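Local structure of glutathione transferase (Lolium rigidum, 6ZB6) at residues A[4-9]-A[13-18]; A[17-22]-A[29-34]; A[44-49]-A[53-58]. The protein probably catalyses the conjugation of glutathione to electrophilic xenobiotics, as a phi class enzyme regarded as a target in multiple-herbicide resistance. All blocks are in the same frame, centred on the assembly; numbering follows the deposited sequence.

Interaction 1: residues A[4-9]-A[13-18]. With GTB (S-(p-nitrobenzyl)glutathione), chain G.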
loop_
_atom_site.group_PDB
_atom_site.type_symbol
_atom_site.label_atom_id
_atom_site.label_comp_id
_atom_site.label_asym_id
_atom_site.label_seq_id
_atom_site.Cartn_x
_atom_site.Cartn_y
_atom_site.Cartn_z
ATOM N N VAL A 4 5.960 -18.759 -2.003
ATOM C CA VAL A 4 6.879 -17.716 -1.577
ATOM C C VAL A 4 6.558 -17.306 -0.145
ATOM O O VAL A 4 5.461 -17.544 0.371
ATOM C CB VAL A 4 6.819 -16.520 -2.539
ATOM C CG1 VAL A 4 7.232 -16.968 -3.933
ATOM C CG2 VAL A 4 5.395 -15.901 -2.541
ATOM N N LYS A 5 7.536 -16.692 0.515
ATOM C CA LYS A 5 7.405 -16.313 1.912
ATOM C C LYS A 5 7.535 -14.810 2.045
ATOM O O LYS A 5 8.477 -14.218 1.516
ATOM C CB LYS A 5 8.470 -16.975 2.789
ATOM C CG LYS A 5 8.447 -18.484 2.812
ATOM C CD LYS A 5 9.503 -18.971 3.797
ATOM C CE LYS A 5 9.497 -20.475 3.928
ATOM N NZ LYS A 5 9.989 -20.898 5.268
ATOM N N VAL A 6 6.614 -14.204 2.783
ATOM C CA VAL A 6 6.688 -12.794 3.142
ATOM C C VAL A 6 6.936 -12.711 4.638
ATOM O O VAL A 6 6.215 -13.335 5.427
ATOM C CB VAL A 6 5.397 -12.052 2.748
ATOM C CG1 VAL A 6 5.538 -10.562 3.028
ATOM C CG2 VAL A 6 5.108 -12.302 1.280
ATOM N N PHE A 7 7.939 -11.932 5.029
ATOM C CA PHE A 7 8.334 -11.796 6.428
ATOM C C PHE A 7 7.797 -10.481 6.978
ATOM O O PHE A 7 8.118 -9.408 6.454
ATOM C CB PHE A 7 9.855 -11.852 6.570
ATOM C CG PHE A 7 10.439 -13.178 6.185
ATOM C CD1 PHE A 7 10.803 -13.431 4.871
ATOM C CD2 PHE A 7 10.585 -14.189 7.131
ATOM C CE1 PHE A 7 11.325 -14.661 4.495
ATOM C CE2 PHE A 7 11.116 -15.427 6.768
ATOM C CZ PHE A 7 11.481 -15.662 5.451
ATOM N N GLY A 8 6.979 -10.570 8.028
ATOM C CA GLY A 8 6.378 -9.404 8.623
ATOM C C GLY A 8 4.886 -9.621 8.830
ATOM O O GLY A 8 4.245 -10.401 8.115
ATOM N N PRO A 9 4.311 -8.932 9.808
ATOM C CA PRO A 9 2.867 -9.065 10.059
ATOM C C PRO A 9 2.033 -8.461 8.940
ATOM O O PRO A 9 2.384 -7.427 8.366
ATOM C CB PRO A 9 2.664 -8.308 11.375
ATOM C CG PRO A 9 3.873 -7.426 11.517
ATOM C CD PRO A 9 4.994 -8.142 10.848
ATOM N N THR A 13 1.779 -1.803 6.757
ATOM C CA THR A 13 1.372 -1.283 5.446
ATOM C C THR A 13 2.167 -1.905 4.305
ATOM O O THR A 13 1.599 -2.347 3.298
ATOM C CB THR A 13 1.545 0.234 5.400
ATOM O OG1 THR A 13 2.793 0.586 5.992
ATOM C CG2 THR A 13 0.402 0.927 6.150
ATOM N N ASN A 14 3.489 -1.929 4.427
ATOM C CA ASN A 14 4.277 -2.355 3.279
ATOM C C ASN A 14 4.320 -3.870 3.139
ATOM O O ASN A 14 4.604 -4.369 2.043
ATOM C CB ASN A 14 5.673 -1.730 3.361
ATOM C CG ASN A 14 5.620 -0.215 3.253
ATOM O OD1 ASN A 14 5.191 0.329 2.234
ATOM N ND2 ASN A 14 6.002 0.474 4.321
ATOM N N VAL A 15 4.002 -4.614 4.200
ATOM C CA VAL A 15 3.720 -6.038 4.034
ATOM C C VAL A 15 2.419 -6.230 3.267
ATOM O O VAL A 15 2.356 -6.990 2.289
ATOM C CB VAL A 15 3.670 -6.745 5.401
ATOM C CG1 VAL A 15 3.153 -8.167 5.233
ATOM C CG2 VAL A 15 5.040 -6.724 6.077
ATOM N N ALA A 16 1.351 -5.559 3.727
ATOM C CA ALA A 16 0.049 -5.655 3.083
ATOM C C ALA A 16 0.143 -5.333 1.604
ATOM O O ALA A 16 -0.551 -5.947 0.789
ATOM C CB ALA A 16 -0.948 -4.703 3.756
ATOM N N ARG A 17 1.010 -4.377 1.242
ATOM C CA ARG A 17 1.177 -4.017 -0.165
ATOM C C ARG A 17 1.494 -5.250 -1.008
ATOM O O ARG A 17 0.857 -5.497 -2.040
ATOM C CB ARG A 17 2.272 -2.950 -0.302
ATOM C CG ARG A 17 2.529 -2.504 -1.740
ATOM C CD ARG A 17 3.875 -1.794 -1.917
ATOM N NE ARG A 17 4.111 -0.768 -0.901
ATOM C CZ ARG A 17 3.483 0.409 -0.868
ATOM N NH1 ARG A 17 2.601 0.724 -1.812
ATOM N NH2 ARG A 17 3.741 1.280 0.104
ATOM N N VAL A 18 2.451 -6.061 -0.543
ATOM C CA VAL A 18 2.837 -7.289 -1.235
ATOM C C VAL A 18 1.691 -8.299 -1.242
ATOM O O VAL A 18 1.404 -8.935 -2.265
ATOM C CB VAL A 18 4.096 -7.878 -0.571
ATOM C CG1 VAL A 18 4.500 -9.219 -1.237
ATOM C CG2 VAL A 18 5.249 -6.855 -0.573
HETATM N N1 GTB G . 10.534 1.352 1.627
HETATM C CA1 GTB G . 10.301 0.207 2.493
HETATM C C1 GTB G . 9.320 -0.756 1.807
HETATM O O11 GTB G . 8.367 -0.308 1.112
HETATM O O12 GTB G . 9.455 -2.004 1.925
HETATM C CB1 GTB G . 9.730 0.733 3.815
HETATM C CG1 GTB G . 9.452 -0.460 4.729
HETATM C CD1 GTB G . 9.103 -0.013 6.137
HETATM O OE1 GTB G . 9.060 1.142 6.435
HETATM N N2 GTB G . 8.814 -1.031 7.117
HETATM C CA2 GTB G . 8.486 -0.590 8.458
HETATM C C2 GTB G . 9.575 -1.084 9.399
HETATM O O2 GTB G . 10.021 -2.186 9.319
HETATM C CB2 GTB G . 7.124 -1.161 8.860
HETATM S SG2 GTB G . 5.841 -0.418 7.788
HETATM N N3 GTB G . 10.092 -0.180 10.396
HETATM C CA3 GTB G . 11.123 -0.653 11.297
HETATM C C3 GTB G . 12.362 0.231 11.198
HETATM O O31 GTB G . 13.196 0.241 12.145
HETATM O O32 GTB G . 12.558 0.947 10.176
HETATM C "C'" GTB G . 5.725 1.353 8.174
HETATM C "C1'" GTB G . 5.341 1.503 9.643
HETATM C "C2'" GTB G . 6.227 2.092 10.531
HETATM C "C3'" GTB G . 5.886 2.232 11.869
HETATM C "C4'" GTB G . 4.653 1.785 12.320
HETATM N N41 GTB G . 4.290 1.926 13.728
HETATM O O41 GTB G . 5.123 2.623 14.622
HETATM O O42 GTB G . 3.293 1.445 14.116
HETATM C "C5'" GTB G . 3.767 1.192 11.428
HETATM C "C6'" GTB G . 4.107 1.051 10.090
#
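V15 and V18 of the helix 13-18 meet V6 on strand 4-7 in a purely apolar seam, with the two segment axes running almost antiparallel 9.4 Å apart. V6 divides its branches between them: its CG1 comes within 4.0 Å of V15 CG1, while its CG2 lies 4.0 Å from V18 CG1. In both pairs the side chains slide past one another in opposite senses.

A second kind of contact sets the flank of V15 against backbone carbonyls where the strand gives way to the loop. V15 CB stands 3.3 Å from P9 O. V15 CG1, swung anti to its own backbone N (chi1 171°), approaches the same oxygen and also G8 O, whereas CG2 turns towards the backbone of G8, 3.9 Å from its CA. G8 has positive phi, a conformation natural to glycine, and its bare CA lets the chain pass close to V15.

The polar interactions lie away from the valine seam. R17 NH2 donates to N14 OD1 at 2.7 Å, approaching nearly end-on to the amide carbonyl, and S68 and N171 take further hydrogen bonds from the same guanidinium; N14 ND2 is bound to Y175 OH. N14, so held, and T13 beside it border S-(p-nitrobenzyl)glutathione, with T13 OG1 3.7 Å from the thioether SG2.

The chemistry implies a helix with a valine side and a polar side: valines pack it against the sheet, while a hydrogen-bonded N14 presents a fixed amide to the ligand at the first turn.

Interaction 2: residues A[17-22]-A[29-34]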
loop_
_atom_site.group_PDB
_atom_site.type_symbol
_atom_site.label_atom_id
_atom_site.label_comp_id
_atom_site.label_asym_id
_atom_site.label_seq_id
_atom_site.Cartn_x
_atom_site.Cartn_y
_atom_site.Cartn_z
ATOM N N ARG A 17 1.010 -4.377 1.242
ATOM C CA ARG A 17 1.177 -4.017 -0.165
ATOM C C ARG A 17 1.494 -5.250 -1.008
ATOM O O ARG A 17 0.857 -5.497 -2.040
ATOM C CB ARG A 17 2.272 -2.950 -0.302
ATOM C CG ARG A 17 2.529 -2.504 -1.740
ATOM C CD ARG A 17 3.875 -1.794 -1.917
ATOM N NE ARG A 17 4.111 -0.768 -0.901
ATOM C CZ ARG A 17 3.483 0.409 -0.868
ATOM N NH1 ARG A 17 2.601 0.724 -1.812
ATOM N NH2 ARG A 17 3.741 1.280 0.104
ATOM N N VAL A 18 2.451 -6.061 -0.543
ATOM C CA VAL A 18 2.837 -7.289 -1.235
ATOM C C VAL A 18 1.691 -8.299 -1.242
ATOM O O VAL A 18 1.404 -8.935 -2.265
ATOM C CB VAL A 18 4.096 -7.878 -0.571
ATOM C CG1 VAL A 18 4.500 -9.219 -1.237
ATOM C CG2 VAL A 18 5.249 -6.855 -0.573
ATOM N N LEU A 19 1.024 -8.472 -0.101
ATOM C CA LEU A 19 -0.055 -9.451 -0.029
ATOM C C LEU A 19 -1.161 -9.126 -1.027
ATOM O O LEU A 19 -1.745 -10.033 -1.627
ATOM C CB LEU A 19 -0.608 -9.530 1.396
ATOM C CG LEU A 19 0.403 -9.803 2.514
ATOM C CD1 LEU A 19 -0.293 -10.055 3.857
ATOM C CD2 LEU A 19 1.348 -10.958 2.155
ATOM N N VAL A 20 -1.454 -7.837 -1.224
ATOM C CA VAL A 20 -2.439 -7.445 -2.230
ATOM C C VAL A 20 -2.048 -7.992 -3.601
ATOM O O VAL A 20 -2.858 -8.616 -4.294
ATOM C CB VAL A 20 -2.610 -5.916 -2.256
ATOM C CG1 VAL A 20 -3.353 -5.502 -3.528
ATOM C CG2 VAL A 20 -3.397 -5.435 -0.999
ATOM N N PHE A 21 -0.800 -7.775 -4.016
ATOM C CA PHE A 21 -0.445 -8.217 -5.360
ATOM C C PHE A 21 -0.359 -9.735 -5.451
ATOM O O PHE A 21 -0.730 -10.307 -6.484
ATOM C CB PHE A 21 0.835 -7.520 -5.805
ATOM C CG PHE A 21 0.646 -6.042 -5.963
ATOM C CD1 PHE A 21 -0.215 -5.553 -6.938
ATOM C CD2 PHE A 21 1.252 -5.145 -5.089
ATOM C CE1 PHE A 21 -0.428 -4.191 -7.079
ATOM C CE2 PHE A 21 1.039 -3.766 -5.222
ATOM C CZ PHE A 21 0.203 -3.290 -6.213
ATOM N N LEU A 22 0.062 -10.410 -4.375
ATOM C CA LEU A 22 -0.019 -11.866 -4.355
ATOM C C LEU A 22 -1.451 -12.336 -4.565
ATOM O O LEU A 22 -1.699 -13.292 -5.304
ATOM C CB LEU A 22 0.535 -12.412 -3.041
ATOM C CG LEU A 22 2.067 -12.465 -2.928
ATOM C CD1 LEU A 22 2.497 -12.608 -1.470
ATOM C CD2 LEU A 22 2.645 -13.597 -3.805
ATOM N N TYR A 29 1.151 -18.300 -0.884
ATOM C CA TYR A 29 2.194 -17.626 -0.126
ATOM C C TYR A 29 2.042 -17.932 1.352
ATOM O O TYR A 29 0.979 -18.345 1.827
ATOM C CB TYR A 29 2.171 -16.110 -0.344
ATOM C CG TYR A 29 0.861 -15.455 0.062
ATOM C CD1 TYR A 29 -0.220 -15.434 -0.799
ATOM C CD2 TYR A 29 0.724 -14.851 1.302
ATOM C CE1 TYR A 29 -1.424 -14.833 -0.429
ATOM C CE2 TYR A 29 -0.468 -14.245 1.681
ATOM C CZ TYR A 29 -1.535 -14.243 0.812
ATOM O OH TYR A 29 -2.720 -13.645 1.178
ATOM N N GLU A 30 3.130 -17.695 2.071
ATOM C CA GLU A 30 3.207 -17.876 3.509
ATOM C C GLU A 30 3.567 -16.536 4.133
ATOM O O GLU A 30 4.515 -15.881 3.694
ATOM C CB GLU A 30 4.259 -18.942 3.866
ATOM C CG GLU A 30 4.586 -18.992 5.346
ATOM C CD GLU A 30 5.644 -20.021 5.695
ATOM O OE1 GLU A 30 6.218 -20.655 4.776
ATOM O OE2 GLU A 30 5.887 -20.205 6.906
ATOM N N VAL A 31 2.805 -16.119 5.134
ATOM C CA VAL A 31 3.100 -14.905 5.888
ATOM C C VAL A 31 3.799 -15.327 7.167
ATOM O O VAL A 31 3.217 -16.059 7.973
ATOM C CB VAL A 31 1.818 -14.118 6.213
ATOM C CG1 VAL A 31 2.173 -12.868 7.003
ATOM C CG2 VAL A 31 1.082 -13.764 4.939
ATOM N N VAL A 32 5.038 -14.882 7.357
ATOM C CA VAL A 32 5.819 -15.224 8.542
ATOM C C VAL A 32 5.718 -14.047 9.504
ATOM O O VAL A 32 6.263 -12.969 9.245
ATOM C CB VAL A 32 7.280 -15.544 8.194
ATOM C CG1 VAL A 32 8.056 -15.964 9.450
ATOM C CG2 VAL A 32 7.364 -16.638 7.110
ATOM N N ASP A 33 4.999 -14.243 10.606
ATOM C CA ASP A 33 4.809 -13.177 11.581
ATOM C C ASP A 33 6.110 -12.897 12.320
ATOM O O ASP A 33 6.983 -13.761 12.446
ATOM C CB ASP A 33 3.714 -13.549 12.584
ATOM C CG ASP A 33 2.981 -12.332 13.141
ATOM O OD1 ASP A 33 3.520 -11.203 13.079
ATOM O OD2 ASP A 33 1.851 -12.508 13.645
ATOM N N MET A 34 6.237 -11.669 12.806
ATOM C CA MET A 34 7.452 -11.218 13.464
ATOM C C MET A 34 7.091 -10.349 14.656
ATOM O O MET A 34 6.167 -9.535 14.584
ATOM C CB MET A 34 8.337 -10.442 12.499
ATOM C CG MET A 34 8.823 -11.300 11.357
ATOM S SD MET A 34 9.794 -10.345 10.213
ATOM C CE MET A 34 11.187 -9.931 11.256
#
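L22 lays its CD1 methyl over one face of the Y29 ring, and this CH-pi contact is the centre of the packing between helix 17-22 and strand 29-32. The methyl sits 4.1 Å from the ring centroid, 29° off the normal. It is displaced towards the root of the ring, coming to 3.6 Å from Y29 CG, while L22 CB approaches Y29 CD1 at 3.8 Å. This placement depends on the Y29 rotamer: CG lies between the backbone N and the carbonyl carbon (chi1 60°), which swings the ring over to the helix.

L19, one turn earlier, reaches the strand by a different route. It does not set out straight for the strand; CG lies beside the backbone N, and the end of the chain then bends nearer. CD2 is thereby brought 3.8 Å from Y29 CE2 and 4.0 Å from V31 CG2. L19 crosses both of these side chains at about a right angle, and V31 CG2 itself lies at the edge of the tyrosine ring.

Beyond the leucines, I210 of helix 205-214 touches both Y29 and L19. The phenolic OH of Y29 bonds to E23 on the same helix 13-24.

The chemistry implies a tyrosine used in two ways: one face takes the L22 methyl, with L19 CD2 set obliquely to the ring, while the OH bond anchors its far end and methyl packing would limit the ring's rotation.

Interaction 3: residues A[44-49]-A[53-58]. With GTB (S-(p-nitrobenzyl)glutathione), chain G.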
loop_
_atom_site.group_PDB
_atom_site.type_symbol
_atom_site.label_atom_id
_atom_site.label_comp_id
_atom_site.label_asym_id
_atom_site.label_seq_id
_atom_site.Cartn_x
_atom_site.Cartn_y
_atom_site.Cartn_z
ATOM N N PRO A 44 19.908 -10.683 13.986
ATOM C CA PRO A 44 20.870 -11.076 12.938
ATOM C C PRO A 44 20.210 -11.869 11.826
ATOM O O PRO A 44 20.467 -11.617 10.641
ATOM C CB PRO A 44 21.910 -11.913 13.707
ATOM C CG PRO A 44 21.831 -11.417 15.119
ATOM C CD PRO A 44 20.364 -11.070 15.334
ATOM N N GLU A 45 19.317 -12.792 12.188
ATOM C CA GLU A 45 18.602 -13.583 11.191
ATOM C C GLU A 45 17.835 -12.701 10.206
ATOM O O GLU A 45 17.881 -12.929 8.993
ATOM C CB GLU A 45 17.653 -14.553 11.890
ATOM C CG GLU A 45 16.784 -15.353 10.939
ATOM C CD GLU A 45 15.725 -16.165 11.665
ATOM O OE1 GLU A 45 15.563 -15.966 12.890
ATOM O OE2 GLU A 45 15.070 -17.008 11.012
ATOM N N HIS A 46 17.108 -11.695 10.700
ATOM C CA HIS A 46 16.318 -10.897 9.768
ATOM C C HIS A 46 17.177 -9.912 8.983
ATOM O O HIS A 46 16.860 -9.608 7.828
ATOM C CB HIS A 46 15.194 -10.133 10.481
ATOM C CG HIS A 46 14.273 -9.438 9.525
ATOM N ND1 HIS A 46 13.426 -10.127 8.684
ATOM C CD2 HIS A 46 14.115 -8.124 9.225
ATOM C CE1 HIS A 46 12.764 -9.269 7.929
ATOM N NE2 HIS A 46 13.166 -8.046 8.234
ATOM N N LEU A 47 18.258 -9.410 9.582
ATOM C CA LEU A 47 19.177 -8.543 8.852
ATOM C C LEU A 47 19.777 -9.250 7.641
ATOM O O LEU A 47 20.181 -8.593 6.675
ATOM C CB LEU A 47 20.282 -8.059 9.786
ATOM C CG LEU A 47 19.790 -7.109 10.879
ATOM C CD1 LEU A 47 20.905 -6.741 11.855
ATOM C CD2 LEU A 47 19.213 -5.876 10.234
ATOM N N ALA A 48 19.834 -10.579 7.668
ATOM C CA ALA A 48 20.315 -11.331 6.516
ATOM C C ALA A 48 19.276 -11.402 5.407
ATOM O O ALA A 48 19.612 -11.768 4.275
ATOM C CB ALA A 48 20.725 -12.737 6.956
ATOM N N ARG A 49 18.022 -11.073 5.713
ATOM C CA ARG A 49 16.940 -10.949 4.744
ATOM C C ARG A 49 16.748 -9.509 4.281
ATOM O O ARG A 49 16.587 -9.256 3.086
ATOM C CB ARG A 49 15.637 -11.473 5.355
ATOM C CG ARG A 49 15.738 -12.909 5.807
ATOM C CD ARG A 49 14.424 -13.435 6.368
ATOM N NE ARG A 49 14.464 -14.896 6.403
ATOM C CZ ARG A 49 14.365 -15.625 7.512
ATOM N NH1 ARG A 49 14.197 -15.032 8.690
ATOM N NH2 ARG A 49 14.421 -16.949 7.436
ATOM N N GLY A 53 16.950 -3.826 8.276
ATOM C CA GLY A 53 16.206 -4.177 9.463
ATOM C C GLY A 53 14.788 -3.650 9.406
ATOM O O GLY A 53 14.312 -3.046 10.365
ATOM N N GLN A 54 14.112 -3.867 8.279
ATOM C CA GLN A 54 12.732 -3.455 8.080
ATOM C C GLN A 54 11.932 -4.624 7.517
ATOM O O GLN A 54 12.489 -5.625 7.053
ATOM C CB GLN A 54 12.629 -2.259 7.121
ATOM C CG GLN A 54 13.319 -0.979 7.579
ATOM C CD GLN A 54 12.925 0.215 6.722
ATOM O OE1 GLN A 54 13.040 0.180 5.494
ATOM N NE2 GLN A 54 12.418 1.267 7.365
ATOM N N ILE A 55 10.610 -4.482 7.555
ATOM C CA ILE A 55 9.720 -5.441 6.910
ATOM C C ILE A 55 8.982 -4.697 5.806
ATOM O O ILE A 55 8.758 -3.484 5.921
ATOM C CB ILE A 55 8.748 -6.086 7.913
ATOM C CG1 ILE A 55 7.960 -5.015 8.671
ATOM C CG2 ILE A 55 9.492 -6.994 8.877
ATOM C CD1 ILE A 55 6.680 -5.530 9.248
ATOM N N PRO A 56 8.571 -5.373 4.725
ATOM C CA PRO A 56 8.703 -6.814 4.506
ATOM C C PRO A 56 10.100 -7.243 4.092
ATOM O O PRO A 56 10.874 -6.419 3.602
ATOM C CB PRO A 56 7.744 -7.072 3.345
ATOM C CG PRO A 56 7.851 -5.819 2.528
ATOM C CD PRO A 56 7.908 -4.707 3.589
ATOM N N ALA A 57 10.401 -8.521 4.279
ATOM C CA ALA A 57 11.374 -9.203 3.425
ATOM C C ALA A 57 10.631 -10.307 2.684
ATOM O O ALA A 57 9.457 -10.560 2.935
ATOM C CB ALA A 57 12.550 -9.754 4.234
ATOM N N PHE A 58 11.319 -10.999 1.787
ATOM C CA PHE A 58 10.621 -11.906 0.892
ATOM C C PHE A 58 11.578 -13.004 0.467
ATOM O O PHE A 58 12.753 -12.735 0.216
ATOM C CB PHE A 58 10.090 -11.131 -0.321
ATOM C CG PHE A 58 9.528 -11.990 -1.419
ATOM C CD1 PHE A 58 10.344 -12.453 -2.454
ATOM C CD2 PHE A 58 8.183 -12.299 -1.443
ATOM C CE1 PHE A 58 9.820 -13.241 -3.468
ATOM C CE2 PHE A 58 7.641 -13.067 -2.468
ATOM C CZ PHE A 58 8.451 -13.531 -3.481
HETATM N N1 GTB G . 10.534 1.352 1.627
HETATM C CA1 GTB G . 10.301 0.207 2.493
HETATM C C1 GTB G . 9.320 -0.756 1.807
HETATM O O11 GTB G . 8.367 -0.308 1.112
HETATM O O12 GTB G . 9.455 -2.004 1.925
HETATM C CB1 GTB G . 9.730 0.733 3.815
HETATM C CG1 GTB G . 9.452 -0.460 4.729
HETATM C CD1 GTB G . 9.103 -0.013 6.137
HETATM O OE1 GTB G . 9.060 1.142 6.435
HETATM N N2 GTB G . 8.814 -1.031 7.117
HETATM C CA2 GTB G . 8.486 -0.590 8.458
HETATM C C2 GTB G . 9.575 -1.084 9.399
HETATM O O2 GTB G . 10.021 -2.186 9.319
HETATM C CB2 GTB G . 7.124 -1.161 8.860
HETATM S SG2 GTB G . 5.841 -0.418 7.788
HETATM N N3 GTB G . 10.092 -0.180 10.396
HETATM C CA3 GTB G . 11.123 -0.653 11.297
HETATM C C3 GTB G . 12.362 0.231 11.198
HETATM O O31 GTB G . 13.196 0.241 12.145
HETATM O O32 GTB G . 12.558 0.947 10.176
HETATM C "C'" GTB G . 5.725 1.353 8.174
HETATM C "C1'" GTB G . 5.341 1.503 9.643
HETATM C "C2'" GTB G . 6.227 2.092 10.531
HETATM C "C3'" GTB G . 5.886 2.232 11.869
HETATM C "C4'" GTB G . 4.653 1.785 12.320
HETATM N N41 GTB G . 4.290 1.926 13.728
HETATM O O41 GTB G . 5.123 2.623 14.622
HETATM O O42 GTB G . 3.293 1.445 14.116
HETATM C "C5'" GTB G . 3.767 1.192 11.428
HETATM C "C6'" GTB G . 4.107 1.051 10.090
#
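I55, whose CG2 packs obliquely against the H46 imidazole, offers its carbonyl O to N2 of S-(p-nitrobenzyl)glutathione at 2.7 Å. The I55 amide N answers with a bond to the ligand's O2 at 3.0 Å, so the cysteinyl part of the glutathione is held from both backbone groups of one residue. Next to it, Q54 extends its side chain along the ligand, and NE2 donates to the carboxylate oxygen O32 over 2.8 Å.

Behind this binding edge stands H46. Turned anti to its backbone N (chi1 -173°), the ring sends NE2 to Q54 O, 2.8 Å away and nearly straight at 172°. The acceptor lies in the imidazole plane, yet the donor sits 49° above the carbonyl plane. A57 CB rests 3.7 Å from H46 CE1 and also meets R49 CB; L47 CD2 closes on G53 CA at 3.5 Å. H46 is thus a second-shell residue that steadies the peptide from which the ligand hangs.

I55 leads into P56 through a cis peptide bond, the cis-proline loop characteristic of the thioredoxin fold and of the glutathione site in glutathione transferases.

In the fold
Interactions 1 and 2 are two halves of one beta-alpha-beta unit: their centres lie 4 Å apart, they share R17 and V18, and parallel pairing of the strands joins them through V6 O to V32 N (2.7 Å) and G8 N to V32 O (2.8 Å). Interaction 3, with its centre about 11 Å from that of interaction 1, enters the same sheet on the other side of strand 4-7, where F7 N lies 2.9 Å from A57 O. It also meets interaction 2 directly, M34 CE lying 3.4 Å from H46 ND1. Interactions 1 and 3 both touch the bound glutathione conjugate, whereas the side chain of L19 in interaction 2 stays about 12 Å from it.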